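Local coordinates for protein TatD-related deoxyribonuclease (Thermotoga maritima, PDB 1J6O) that probably acts as a metal-dependent deoxyribonuclease of the TatD family, hydrolysing ester bonds in DNA on a TIM-barrel scaffold, at residues H74-K79 / R110-A115; G105-R110 / H139-Y144; E124-A129 / E149-E154. All blocks are in the same frame, centred on the assembly; numbering follows the deposited sequence.

Contact 1: residues H74-K79 / R110-A115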
loop_
_atom_site.group_PDB
_atom_site.type_symbol
_atom_site.label_atom_id
_atom_site.label_comp_id
_atom_site.label_asym_id
_atom_site.label_seq_id
_atom_site.Cartn_x
_atom_site.Cartn_y
_atom_site.Cartn_z
ATOM N N HIS A 74 4.357 -7.865 -8.539
ATOM C CA HIS A 74 2.940 -7.605 -8.798
ATOM C C HIS A 74 2.331 -8.784 -9.573
ATOM O O HIS A 74 3.012 -9.451 -10.337
ATOM C CB HIS A 74 2.880 -6.290 -9.602
ATOM C CG HIS A 74 1.503 -5.735 -9.832
ATOM N ND1 HIS A 74 0.601 -6.303 -10.711
ATOM C CD2 HIS A 74 0.906 -4.610 -9.356
ATOM C CE1 HIS A 74 -0.490 -5.555 -10.763
ATOM N NE2 HIS A 74 -0.329 -4.521 -9.952
ATOM N N PRO A 75 1.035 -9.049 -9.384
ATOM C CA PRO A 75 0.474 -10.185 -10.129
ATOM C C PRO A 75 0.619 -10.072 -11.654
ATOM O O PRO A 75 0.745 -11.090 -12.347
ATOM C CB PRO A 75 -0.996 -10.241 -9.651
ATOM C CG PRO A 75 -1.274 -8.856 -9.120
ATOM C CD PRO A 75 0.050 -8.469 -8.452
ATOM N N HIS A 76 0.622 -8.850 -12.188
ATOM C CA HIS A 76 0.757 -8.712 -13.629
ATOM C C HIS A 76 2.082 -9.319 -14.070
ATOM O O HIS A 76 2.161 -9.952 -15.118
ATOM C CB HIS A 76 0.697 -7.233 -14.064
ATOM C CG HIS A 76 -0.651 -6.598 -13.902
ATOM N ND1 HIS A 76 -1.847 -7.122 -13.542
ATOM C CD2 HIS A 76 -0.873 -5.252 -14.119
ATOM C CE1 HIS A 76 -2.758 -6.093 -13.543
ATOM N NE2 HIS A 76 -2.144 -4.975 -13.893
ATOM N N ASP A 77 3.108 -9.158 -13.242
ATOM C CA ASP A 77 4.427 -9.674 -13.548
ATOM C C ASP A 77 4.667 -11.122 -13.083
ATOM O O ASP A 77 5.797 -11.605 -13.162
ATOM C CB ASP A 77 5.507 -8.764 -12.892
ATOM C CG ASP A 77 5.296 -7.229 -13.136
ATOM O OD1 ASP A 77 4.296 -6.627 -12.648
ATOM O OD2 ASP A 77 6.169 -6.595 -13.780
ATOM N N ALA A 78 3.632 -11.827 -12.621
ATOM C CA ALA A 78 3.806 -13.210 -12.138
ATOM C C ALA A 78 4.371 -14.259 -13.103
ATOM O O ALA A 78 5.115 -15.150 -12.688
ATOM C CB ALA A 78 2.473 -13.735 -11.529
ATOM N N LYS A 79 3.999 -14.174 -14.372
ATOM C CA LYS A 79 4.480 -15.129 -15.360
ATOM C C LYS A 79 5.922 -14.851 -15.732
ATOM O O LYS A 79 6.528 -15.656 -16.423
ATOM C CB LYS A 79 3.609 -15.097 -16.631
ATOM C CG LYS A 79 3.676 -13.792 -17.425
ATOM C CD LYS A 79 2.655 -13.821 -18.578
ATOM C CE LYS A 79 2.380 -12.430 -19.145
ATOM N NZ LYS A 79 3.614 -11.758 -19.639
ATOM N N ARG A 110 -7.535 -7.568 -15.028
ATOM C CA ARG A 110 -6.647 -7.439 -16.199
ATOM C C ARG A 110 -6.126 -8.779 -16.698
ATOM O O ARG A 110 -5.949 -8.982 -17.911
ATOM C CB ARG A 110 -5.423 -6.552 -15.895
ATOM C CG ARG A 110 -5.645 -5.036 -15.860
ATOM C CD ARG A 110 -6.102 -4.410 -17.196
ATOM N NE ARG A 110 -5.134 -4.446 -18.295
ATOM C CZ ARG A 110 -3.918 -3.914 -18.263
ATOM N NH1 ARG A 110 -3.479 -3.293 -17.181
ATOM N NH2 ARG A 110 -3.143 -3.983 -19.330
ATOM N N ASN A 111 -5.854 -9.685 -15.769
ATOM C CA ASN A 111 -5.349 -11.012 -16.108
ATOM C C ASN A 111 -4.198 -11.050 -17.118
ATOM O O ASN A 111 -4.225 -11.786 -18.116
ATOM C CB ASN A 111 -6.493 -11.894 -16.590
ATOM C CG ASN A 111 -7.304 -12.463 -15.441
ATOM O OD1 ASN A 111 -8.532 -11.994 -15.302
ATOM N ND2 ASN A 111 -6.825 -13.307 -14.682
ATOM N N ILE A 112 -3.182 -10.248 -16.846
ATOM C CA ILE A 112 -2.011 -10.173 -17.695
ATOM C C ILE A 112 -1.283 -11.503 -17.490
ATOM O O ILE A 112 -0.618 -12.007 -18.385
ATOM C CB ILE A 112 -1.104 -9.003 -17.262
ATOM C CG1 ILE A 112 -1.818 -7.668 -17.502
ATOM C CG2 ILE A 112 0.206 -9.073 -17.985
ATOM C CD1 ILE A 112 -2.221 -7.436 -18.949
ATOM N N SER A 113 -1.379 -12.047 -16.275
ATOM C CA SER A 113 -0.751 -13.321 -15.950
ATOM C C SER A 113 -1.920 -14.246 -15.631
ATOM O O SER A 113 -2.949 -13.794 -15.095
ATOM C CB SER A 113 0.180 -13.210 -14.726
ATOM O OG SER A 113 1.409 -12.585 -15.068
ATOM N N PRO A 114 -1.797 -15.535 -15.977
ATOM C CA PRO A 114 -2.829 -16.554 -15.733
ATOM C C PRO A 114 -3.086 -16.652 -14.226
ATOM O O PRO A 114 -2.170 -16.471 -13.414
ATOM C CB PRO A 114 -2.194 -17.836 -16.288
ATOM C CG PRO A 114 -1.297 -17.295 -17.396
ATOM C CD PRO A 114 -0.664 -16.110 -16.715
ATOM N N ALA A 115 -4.334 -16.932 -13.864
ATOM C CA ALA A 115 -4.718 -17.048 -12.461
ATOM C C ALA A 115 -3.889 -17.994 -11.614
ATOM O O ALA A 115 -3.451 -17.609 -10.530
ATOM C CB ALA A 115 -6.191 -17.440 -12.343
HETATM O O HOH W 1 -2.829 -9.883 -14.067
#

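Contact 2: residues G105-R110 / H139-Y144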
loop_
_atom_site.group_PDB
_atom_site.type_symbol
_atom_site.label_atom_id
_atom_site.label_comp_id
_atom_site.label_asym_id
_atom_site.label_seq_id
_atom_site.Cartn_x
_atom_site.Cartn_y
_atom_site.Cartn_z
ATOM N N GLY A 105 -0.235 -10.033 -4.885
ATOM C CA GLY A 105 -1.657 -10.276 -4.758
ATOM C C GLY A 105 -2.224 -10.915 -5.999
ATOM O O GLY A 105 -1.529 -11.674 -6.683
ATOM N N LEU A 106 -3.477 -10.581 -6.292
ATOM C CA LEU A 106 -4.185 -11.116 -7.447
ATOM C C LEU A 106 -4.964 -10.036 -8.173
ATOM O O LEU A 106 -5.577 -9.165 -7.542
ATOM C CB LEU A 106 -5.217 -12.157 -6.985
ATOM C CG LEU A 106 -4.787 -13.322 -6.115
ATOM C CD1 LEU A 106 -6.028 -14.142 -5.714
ATOM C CD2 LEU A 106 -3.781 -14.170 -6.899
ATOM N N ASP A 107 -4.946 -10.095 -9.498
ATOM C CA ASP A 107 -5.679 -9.135 -10.317
ATOM C C ASP A 107 -6.387 -9.982 -11.380
ATOM O O ASP A 107 -5.774 -10.390 -12.366
ATOM C CB ASP A 107 -4.768 -8.106 -10.997
ATOM C CG ASP A 107 -5.560 -7.140 -11.886
ATOM O OD1 ASP A 107 -6.688 -7.483 -12.284
ATOM O OD2 ASP A 107 -5.078 -6.031 -12.192
ATOM N N PHE A 108 -7.662 -10.281 -11.149
ATOM C CA PHE A 108 -8.429 -11.085 -12.102
ATOM C C PHE A 108 -9.242 -10.188 -13.023
ATOM O O PHE A 108 -10.152 -10.641 -13.731
ATOM C CB PHE A 108 -9.336 -12.076 -11.368
ATOM C CG PHE A 108 -8.583 -13.161 -10.654
ATOM C CD1 PHE A 108 -7.207 -13.291 -10.821
ATOM C CD2 PHE A 108 -9.241 -14.064 -9.831
ATOM C CE1 PHE A 108 -6.502 -14.297 -10.178
ATOM C CE2 PHE A 108 -8.534 -15.090 -9.177
ATOM C CZ PHE A 108 -7.173 -15.203 -9.348
ATOM N N PHE A 109 -8.930 -8.898 -12.992
ATOM C CA PHE A 109 -9.638 -7.970 -13.843
ATOM C C PHE A 109 -8.835 -7.870 -15.134
ATOM O O PHE A 109 -9.391 -8.080 -16.203
ATOM C CB PHE A 109 -9.766 -6.580 -13.201
ATOM C CG PHE A 109 -10.380 -5.559 -14.113
ATOM C CD1 PHE A 109 -11.735 -5.618 -14.435
ATOM C CD2 PHE A 109 -9.595 -4.576 -14.701
ATOM C CE1 PHE A 109 -12.299 -4.707 -15.339
ATOM C CE2 PHE A 109 -10.142 -3.666 -15.602
ATOM C CZ PHE A 109 -11.494 -3.729 -15.923
ATOM N N ARG A 110 -7.535 -7.568 -15.028
ATOM C CA ARG A 110 -6.647 -7.439 -16.199
ATOM C C ARG A 110 -6.126 -8.779 -16.698
ATOM O O ARG A 110 -5.949 -8.982 -17.911
ATOM C CB ARG A 110 -5.423 -6.552 -15.895
ATOM C CG ARG A 110 -5.645 -5.036 -15.860
ATOM C CD ARG A 110 -6.102 -4.410 -17.196
ATOM N NE ARG A 110 -5.134 -4.446 -18.295
ATOM C CZ ARG A 110 -3.918 -3.914 -18.263
ATOM N NH1 ARG A 110 -3.479 -3.293 -17.181
ATOM N NH2 ARG A 110 -3.143 -3.983 -19.330
ATOM N N HIS A 139 -2.295 -6.350 -3.097
ATOM C CA HIS A 139 -3.050 -5.766 -4.197
ATOM C C HIS A 139 -4.128 -6.774 -4.566
ATOM O O HIS A 139 -3.811 -7.922 -4.849
ATOM C CB HIS A 139 -2.103 -5.567 -5.387
ATOM C CG HIS A 139 -2.794 -5.169 -6.658
ATOM N ND1 HIS A 139 -2.964 -3.855 -7.031
ATOM C CD2 HIS A 139 -3.332 -5.914 -7.651
ATOM C CE1 HIS A 139 -3.572 -3.804 -8.205
ATOM N NE2 HIS A 139 -3.809 -5.043 -8.602
ATOM N N ILE A 140 -5.392 -6.358 -4.565
ATOM C CA ILE A 140 -6.478 -7.285 -4.927
ATOM C C ILE A 140 -7.447 -6.563 -5.860
ATOM O O ILE A 140 -7.965 -5.492 -5.517
ATOM C CB ILE A 140 -7.314 -7.754 -3.706
ATOM C CG1 ILE A 140 -6.441 -8.475 -2.677
ATOM C CG2 ILE A 140 -8.454 -8.673 -4.206
ATOM C CD1 ILE A 140 -7.175 -8.857 -1.381
ATOM N N ARG A 141 -7.673 -7.123 -7.048
ATOM C CA ARG A 141 -8.594 -6.519 -8.021
ATOM C C ARG A 141 -9.539 -7.658 -8.455
ATOM O O ARG A 141 -9.094 -8.645 -9.027
ATOM C CB ARG A 141 -7.819 -5.965 -9.223
ATOM C CG ARG A 141 -8.620 -5.066 -10.196
ATOM C CD ARG A 141 -9.186 -3.810 -9.507
ATOM N NE ARG A 141 -8.401 -3.425 -8.325
ATOM C CZ ARG A 141 -8.699 -2.420 -7.494
ATOM N NH1 ARG A 141 -9.778 -1.658 -7.695
ATOM N NH2 ARG A 141 -7.914 -2.184 -6.439
ATOM N N ASP A 142 -10.828 -7.521 -8.141
ATOM C CA ASP A 142 -11.831 -8.537 -8.490
ATOM C C ASP A 142 -11.403 -9.967 -8.128
ATOM O O ASP A 142 -11.625 -10.920 -8.890
ATOM C CB ASP A 142 -12.163 -8.457 -9.984
ATOM C CG ASP A 142 -12.834 -7.139 -10.368
ATOM O OD1 ASP A 142 -13.388 -6.477 -9.469
ATOM O OD2 ASP A 142 -12.825 -6.767 -11.562
ATOM N N ALA A 143 -10.795 -10.122 -6.962
ATOM C CA ALA A 143 -10.339 -11.434 -6.512
ATOM C C ALA A 143 -10.347 -11.499 -4.992
ATOM O O ALA A 143 -9.544 -12.217 -4.402
ATOM C CB ALA A 143 -8.916 -11.700 -7.025
ATOM N N TYR A 144 -11.245 -10.754 -4.351
ATOM C CA TYR A 144 -11.295 -10.771 -2.896
ATOM C C TYR A 144 -11.538 -12.146 -2.303
ATOM O O TYR A 144 -10.855 -12.543 -1.374
ATOM C CB TYR A 144 -12.323 -9.746 -2.397
ATOM C CG TYR A 144 -11.779 -8.341 -2.525
ATOM C CD1 TYR A 144 -10.969 -7.797 -1.525
ATOM C CD2 TYR A 144 -11.986 -7.591 -3.685
ATOM C CE1 TYR A 144 -10.367 -6.537 -1.677
ATOM C CE2 TYR A 144 -11.380 -6.318 -3.855
ATOM C CZ TYR A 144 -10.568 -5.808 -2.841
ATOM O OH TYR A 144 -9.905 -4.609 -3.007
#

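Contact 3: residues E124-A129 / E149-E154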
loop_
_atom_site.group_PDB
_atom_site.type_symbol
_atom_site.label_atom_id
_atom_site.label_comp_id
_atom_site.label_asym_id
_atom_site.label_seq_id
_atom_site.Cartn_x
_atom_site.Cartn_y
_atom_site.Cartn_z
ATOM N N GLU A 124 3.928 -17.658 -2.645
ATOM C CA GLU A 124 5.331 -17.652 -2.316
ATOM C C GLU A 124 5.796 -16.382 -1.604
ATOM O O GLU A 124 6.693 -16.443 -0.760
ATOM C CB GLU A 124 6.151 -17.922 -3.578
ATOM C CG GLU A 124 5.680 -19.213 -4.263
ATOM C CD GLU A 124 6.617 -19.751 -5.329
ATOM O OE1 GLU A 124 7.056 -18.965 -6.183
ATOM O OE2 GLU A 124 6.893 -20.981 -5.327
ATOM N N GLN A 125 5.176 -15.247 -1.908
ATOM C CA GLN A 125 5.573 -13.998 -1.255
ATOM C C GLN A 125 4.969 -13.924 0.157
ATOM O O GLN A 125 5.583 -13.368 1.094
ATOM C CB GLN A 125 5.160 -12.815 -2.108
ATOM C CG GLN A 125 6.071 -12.695 -3.324
ATOM C CD GLN A 125 5.689 -11.556 -4.234
ATOM O OE1 GLN A 125 6.070 -10.405 -3.998
ATOM N NE2 GLN A 125 4.930 -11.860 -5.271
ATOM N N ILE A 126 3.765 -14.475 0.307
ATOM C CA ILE A 126 3.119 -14.490 1.607
ATOM C C ILE A 126 4.039 -15.344 2.487
ATOM O O ILE A 126 4.309 -15.001 3.648
ATOM C CB ILE A 126 1.737 -15.174 1.516
ATOM C CG1 ILE A 126 0.759 -14.249 0.799
ATOM C CG2 ILE A 126 1.252 -15.579 2.904
ATOM C CD1 ILE A 126 -0.577 -14.945 0.490
ATOM N N GLU A 127 4.517 -16.474 1.950
ATOM C CA GLU A 127 5.406 -17.345 2.734
ATOM C C GLU A 127 6.704 -16.637 3.099
ATOM O O GLU A 127 7.233 -16.815 4.218
ATOM C CB GLU A 127 5.690 -18.656 1.986
ATOM C CG GLU A 127 4.403 -19.412 1.782
ATOM C CD GLU A 127 4.565 -20.755 1.081
ATOM O OE1 GLU A 127 5.240 -20.825 0.032
ATOM O OE2 GLU A 127 3.973 -21.722 1.568
ATOM N N LEU A 128 7.229 -15.829 2.179
ATOM C CA LEU A 128 8.460 -15.117 2.483
ATOM C C LEU A 128 8.209 -14.080 3.594
ATOM O O LEU A 128 9.024 -13.919 4.508
ATOM C CB LEU A 128 8.994 -14.400 1.243
ATOM C CG LEU A 128 10.203 -13.500 1.507
ATOM C CD1 LEU A 128 11.413 -14.317 1.956
ATOM C CD2 LEU A 128 10.537 -12.740 0.245
ATOM N N ALA A 129 7.091 -13.364 3.508
ATOM C CA ALA A 129 6.778 -12.360 4.529
ATOM C C ALA A 129 6.653 -13.038 5.912
ATOM O O ALA A 129 7.095 -12.487 6.940
ATOM C CB ALA A 129 5.485 -11.627 4.165
ATOM N N GLU A 149 -9.250 -16.644 0.705
ATOM C CA GLU A 149 -8.994 -18.072 0.884
ATOM C C GLU A 149 -7.493 -18.351 1.030
ATOM O O GLU A 149 -7.067 -19.098 1.910
ATOM C CB GLU A 149 -9.529 -18.861 -0.317
ATOM C CG GLU A 149 -11.014 -19.191 -0.276
ATOM C CD GLU A 149 -11.361 -20.214 0.802
ATOM O OE1 GLU A 149 -10.593 -21.188 0.971
ATOM O OE2 GLU A 149 -12.409 -20.047 1.464
ATOM N N ILE A 150 -6.689 -17.745 0.163
ATOM C CA ILE A 150 -5.248 -17.948 0.215
ATOM C C ILE A 150 -4.615 -17.419 1.502
ATOM O O ILE A 150 -3.855 -18.111 2.165
ATOM C CB ILE A 150 -4.574 -17.267 -0.987
ATOM C CG1 ILE A 150 -4.964 -18.011 -2.271
ATOM C CG2 ILE A 150 -3.065 -17.255 -0.813
ATOM C CD1 ILE A 150 -4.388 -17.379 -3.553
ATOM N N LEU A 151 -4.936 -16.186 1.856
ATOM C CA LEU A 151 -4.370 -15.597 3.072
ATOM C C LEU A 151 -4.733 -16.356 4.349
ATOM O O LEU A 151 -3.869 -16.648 5.177
ATOM C CB LEU A 151 -4.814 -14.134 3.171
ATOM C CG LEU A 151 -4.136 -13.245 2.116
ATOM C CD1 LEU A 151 -4.910 -11.966 1.861
ATOM C CD2 LEU A 151 -2.724 -12.953 2.579
ATOM N N ARG A 152 -6.005 -16.705 4.496
ATOM C CA ARG A 152 -6.425 -17.425 5.688
ATOM C C ARG A 152 -5.842 -18.830 5.724
ATOM O O ARG A 152 -5.784 -19.457 6.778
ATOM C CB ARG A 152 -7.957 -17.475 5.776
ATOM C CG ARG A 152 -8.658 -18.359 4.751
ATOM C CD ARG A 152 -10.120 -18.599 5.166
ATOM N NE ARG A 152 -10.807 -19.638 4.390
ATOM C CZ ARG A 152 -10.261 -20.804 4.038
ATOM N NH1 ARG A 152 -9.006 -21.092 4.378
ATOM N NH2 ARG A 152 -10.977 -21.697 3.360
ATOM N N THR A 153 -5.390 -19.316 4.575
ATOM C CA THR A 153 -4.813 -20.651 4.497
ATOM C C THR A 153 -3.457 -20.785 5.188
ATOM O O THR A 153 -3.165 -21.831 5.771
ATOM C CB THR A 153 -4.670 -21.128 3.025
ATOM O OG1 THR A 153 -5.972 -21.346 2.464
ATOM C CG2 THR A 153 -3.859 -22.426 2.957
ATOM N N GLU A 154 -2.609 -19.764 5.144
ATOM C CA GLU A 154 -1.351 -19.969 5.821
ATOM C C GLU A 154 -0.904 -19.101 6.976
ATOM O O GLU A 154 -1.659 -18.294 7.513
ATOM C CB GLU A 154 -0.210 -20.119 4.817
ATOM C CG GLU A 154 -0.189 -19.230 3.606
ATOM C CD GLU A 154 0.742 -19.837 2.568
ATOM O OE1 GLU A 154 1.825 -20.312 2.972
ATOM O OE2 GLU A 154 0.401 -19.856 1.369
#

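Contact 1: residues H74-K79 / R110-A115
Ser-113 OG takes part in two hydrogen bonds with the backbone of the 74-79 loop. It donates to His-76 O over 2.7 Å, approaching from well above the carbonyl plane, and it accepts from Lys-79 N at 3.1 Å with an N-H...O angle of 154°. Because the hydroxyl donates in one bond and accepts in the other, its rotation is restricted. The first torsion sets OG anti to its own carbonyl carbon (chi1 -77°), where it faces both partners. An alanine here would take away OG and both bonds, and would probably leave the His-76 carbonyl and the Lys-79 N-H without these mates and the two loops less firmly joined.

Beside these two bonds, the His-76 imidazole lies between two groups. His-74 CE1 sits over the centre of one face; on the opposite face Ile-112 CG1 makes a CH-pi contact 4.1 Å from the ring centroid and 16° off the normal. The side chains of Arg-110 and His-76 cross at about a right angle, with Arg-110 CB 3.6 Å from His-76 CE1. A water bridges the segments, accepting from Ile-112 N at 2.8 Å and bonding His-76 ND1 at 3.0 Å. His-74 ND1 positions this residue in turn by accepting from His-76 N at 2.9 Å, within the plane of the His-74 ring.

Pro-75 lies about 4 Å, side chain to side chain, from His-139, a predicted metal ligand. Both loops leave the C-terminal ends of neighbouring parallel strands, 67-71 and 98-107, and Ala-78 rests on Val-117 and Val-121 of helix 115-132, whose N-cap is Pro-114.

Contact 2: residues G105-R110 / H139-Y144
Leu-106 bonds to the neighbouring strand through both of its backbone polar groups: its N donates to His-139 O at 3.0 Å and its O accepts from Arg-141 N at 3.0 Å. Phe-108 N then donates to Arg-141 O, again at 3.0 Å, carrying the ladder past the end of strand 98-107. On the Leu-106 side of the sheet, Ala-143 CB touches Leu-106 CB and lies over one face of Phe-108, 4.0 Å from the ring centroid and offset toward the rim. On the other side, Asp-107 CG is anti to its backbone N (chi1 178°), next to Arg-141 CB, which OD1 meets at 3.6 Å, while Asp-107 OD2 meets the edge of the His-139 ring in its plane. The separation there, 3.9 Å from OD2 to His-139 NE2, is too long for a hydrogen bond.

The strand axes run 25° apart with parallel bridges, as expected for consecutive strands of a TIM barrel, here joined through helix 115-132 as a beta-alpha-beta unit. Gly-105 faces His-139 O so closely that a CB would clash.

Further out, Asp-107 OD1 accepts from Phe-109 N at 2.7 Å and from Arg-110 N at 2.9 Å. The first bond makes an Asx turn, the second an Asx motif; together they hold OD1. Phe-109 CB packs on Arg-141 CG. Gln-118 OE1 accepts from Asp-107 N, and His-139, predicted to bind the second metal, meets the rings of His-74 and His-164.

Contact 3: residues E124-A129 / E149-E154
Ile-126 reaches Ile-150 and Leu-151 because its outer chain is extended: CG1 is anti to the carbonyl carbon, and chi2 of 172° then carries CD1 straight out toward the facing helix. There CD1 meets two methyls at equal range, Ile-150 CG2 at 3.6 Å and Leu-151 CD2 at 3.6 Å. The side chains of Ile-126 and Leu-151 cross at about a right angle, CD1 against CD2. Ile-126 CG2, the other branch, touches Glu-154 CG at 4.0 Å. Glu-154 has its CG in the crowded position between backbone N and carbonyl carbon (chi1 41°), which puts CG against Ile-126 CG2.

The two segments belong to helices 115-132 and 144-153, successive members of the helical layer outside the TIM barrel. The nearest CA atoms of the pair, Ile-126 and Leu-151, stand 7.7 Å apart. Leu-156, in the loop that follows, packs on both of these residues, and Ile-150 also leans on Phe-122 and Val-123, one turn earlier on the helix it faces.

Next to the apolar contacts, the side chains of Glu-127 and Glu-154 cross at about a right angle with carboxylate planes 84° apart. Glu-127 OE2 lies 2.9 Å from Glu-154 OE1, an encounter of two acceptors and like charges. So close a pair would probably be unfavourable with both groups ionised. Both residues also touch a crystal neighbour, and the exact placement of these carboxylates is doubtful. On the inner side of helix 115-132, Gln-125 bonds Val-73 N and packs on Ile-101 of strand 98-107.

Contacts 1 and 2 have centres about 9 Å apart and share Arg-110; their segments alternate along the chain, and they touch where Pro-75 CB meets Gly-105 O at 3.3 Å. Contact 3 lies about 15 Å from contact 2 and 17 Å from contact 1, centre to centre. It follows contact 1 in sequence but crosses contact 2, because 124-129 falls between the strand segments of contact 2 and 149-154 comes after both. Leu-106 CD1 and Ile-150 CD1, 4.2 Å apart, connect sheet and helical layer. Contact 2 holds one predicted metal ligand, contact 1 lies beside it, and contact 3 joins two outer helices of the same barrel.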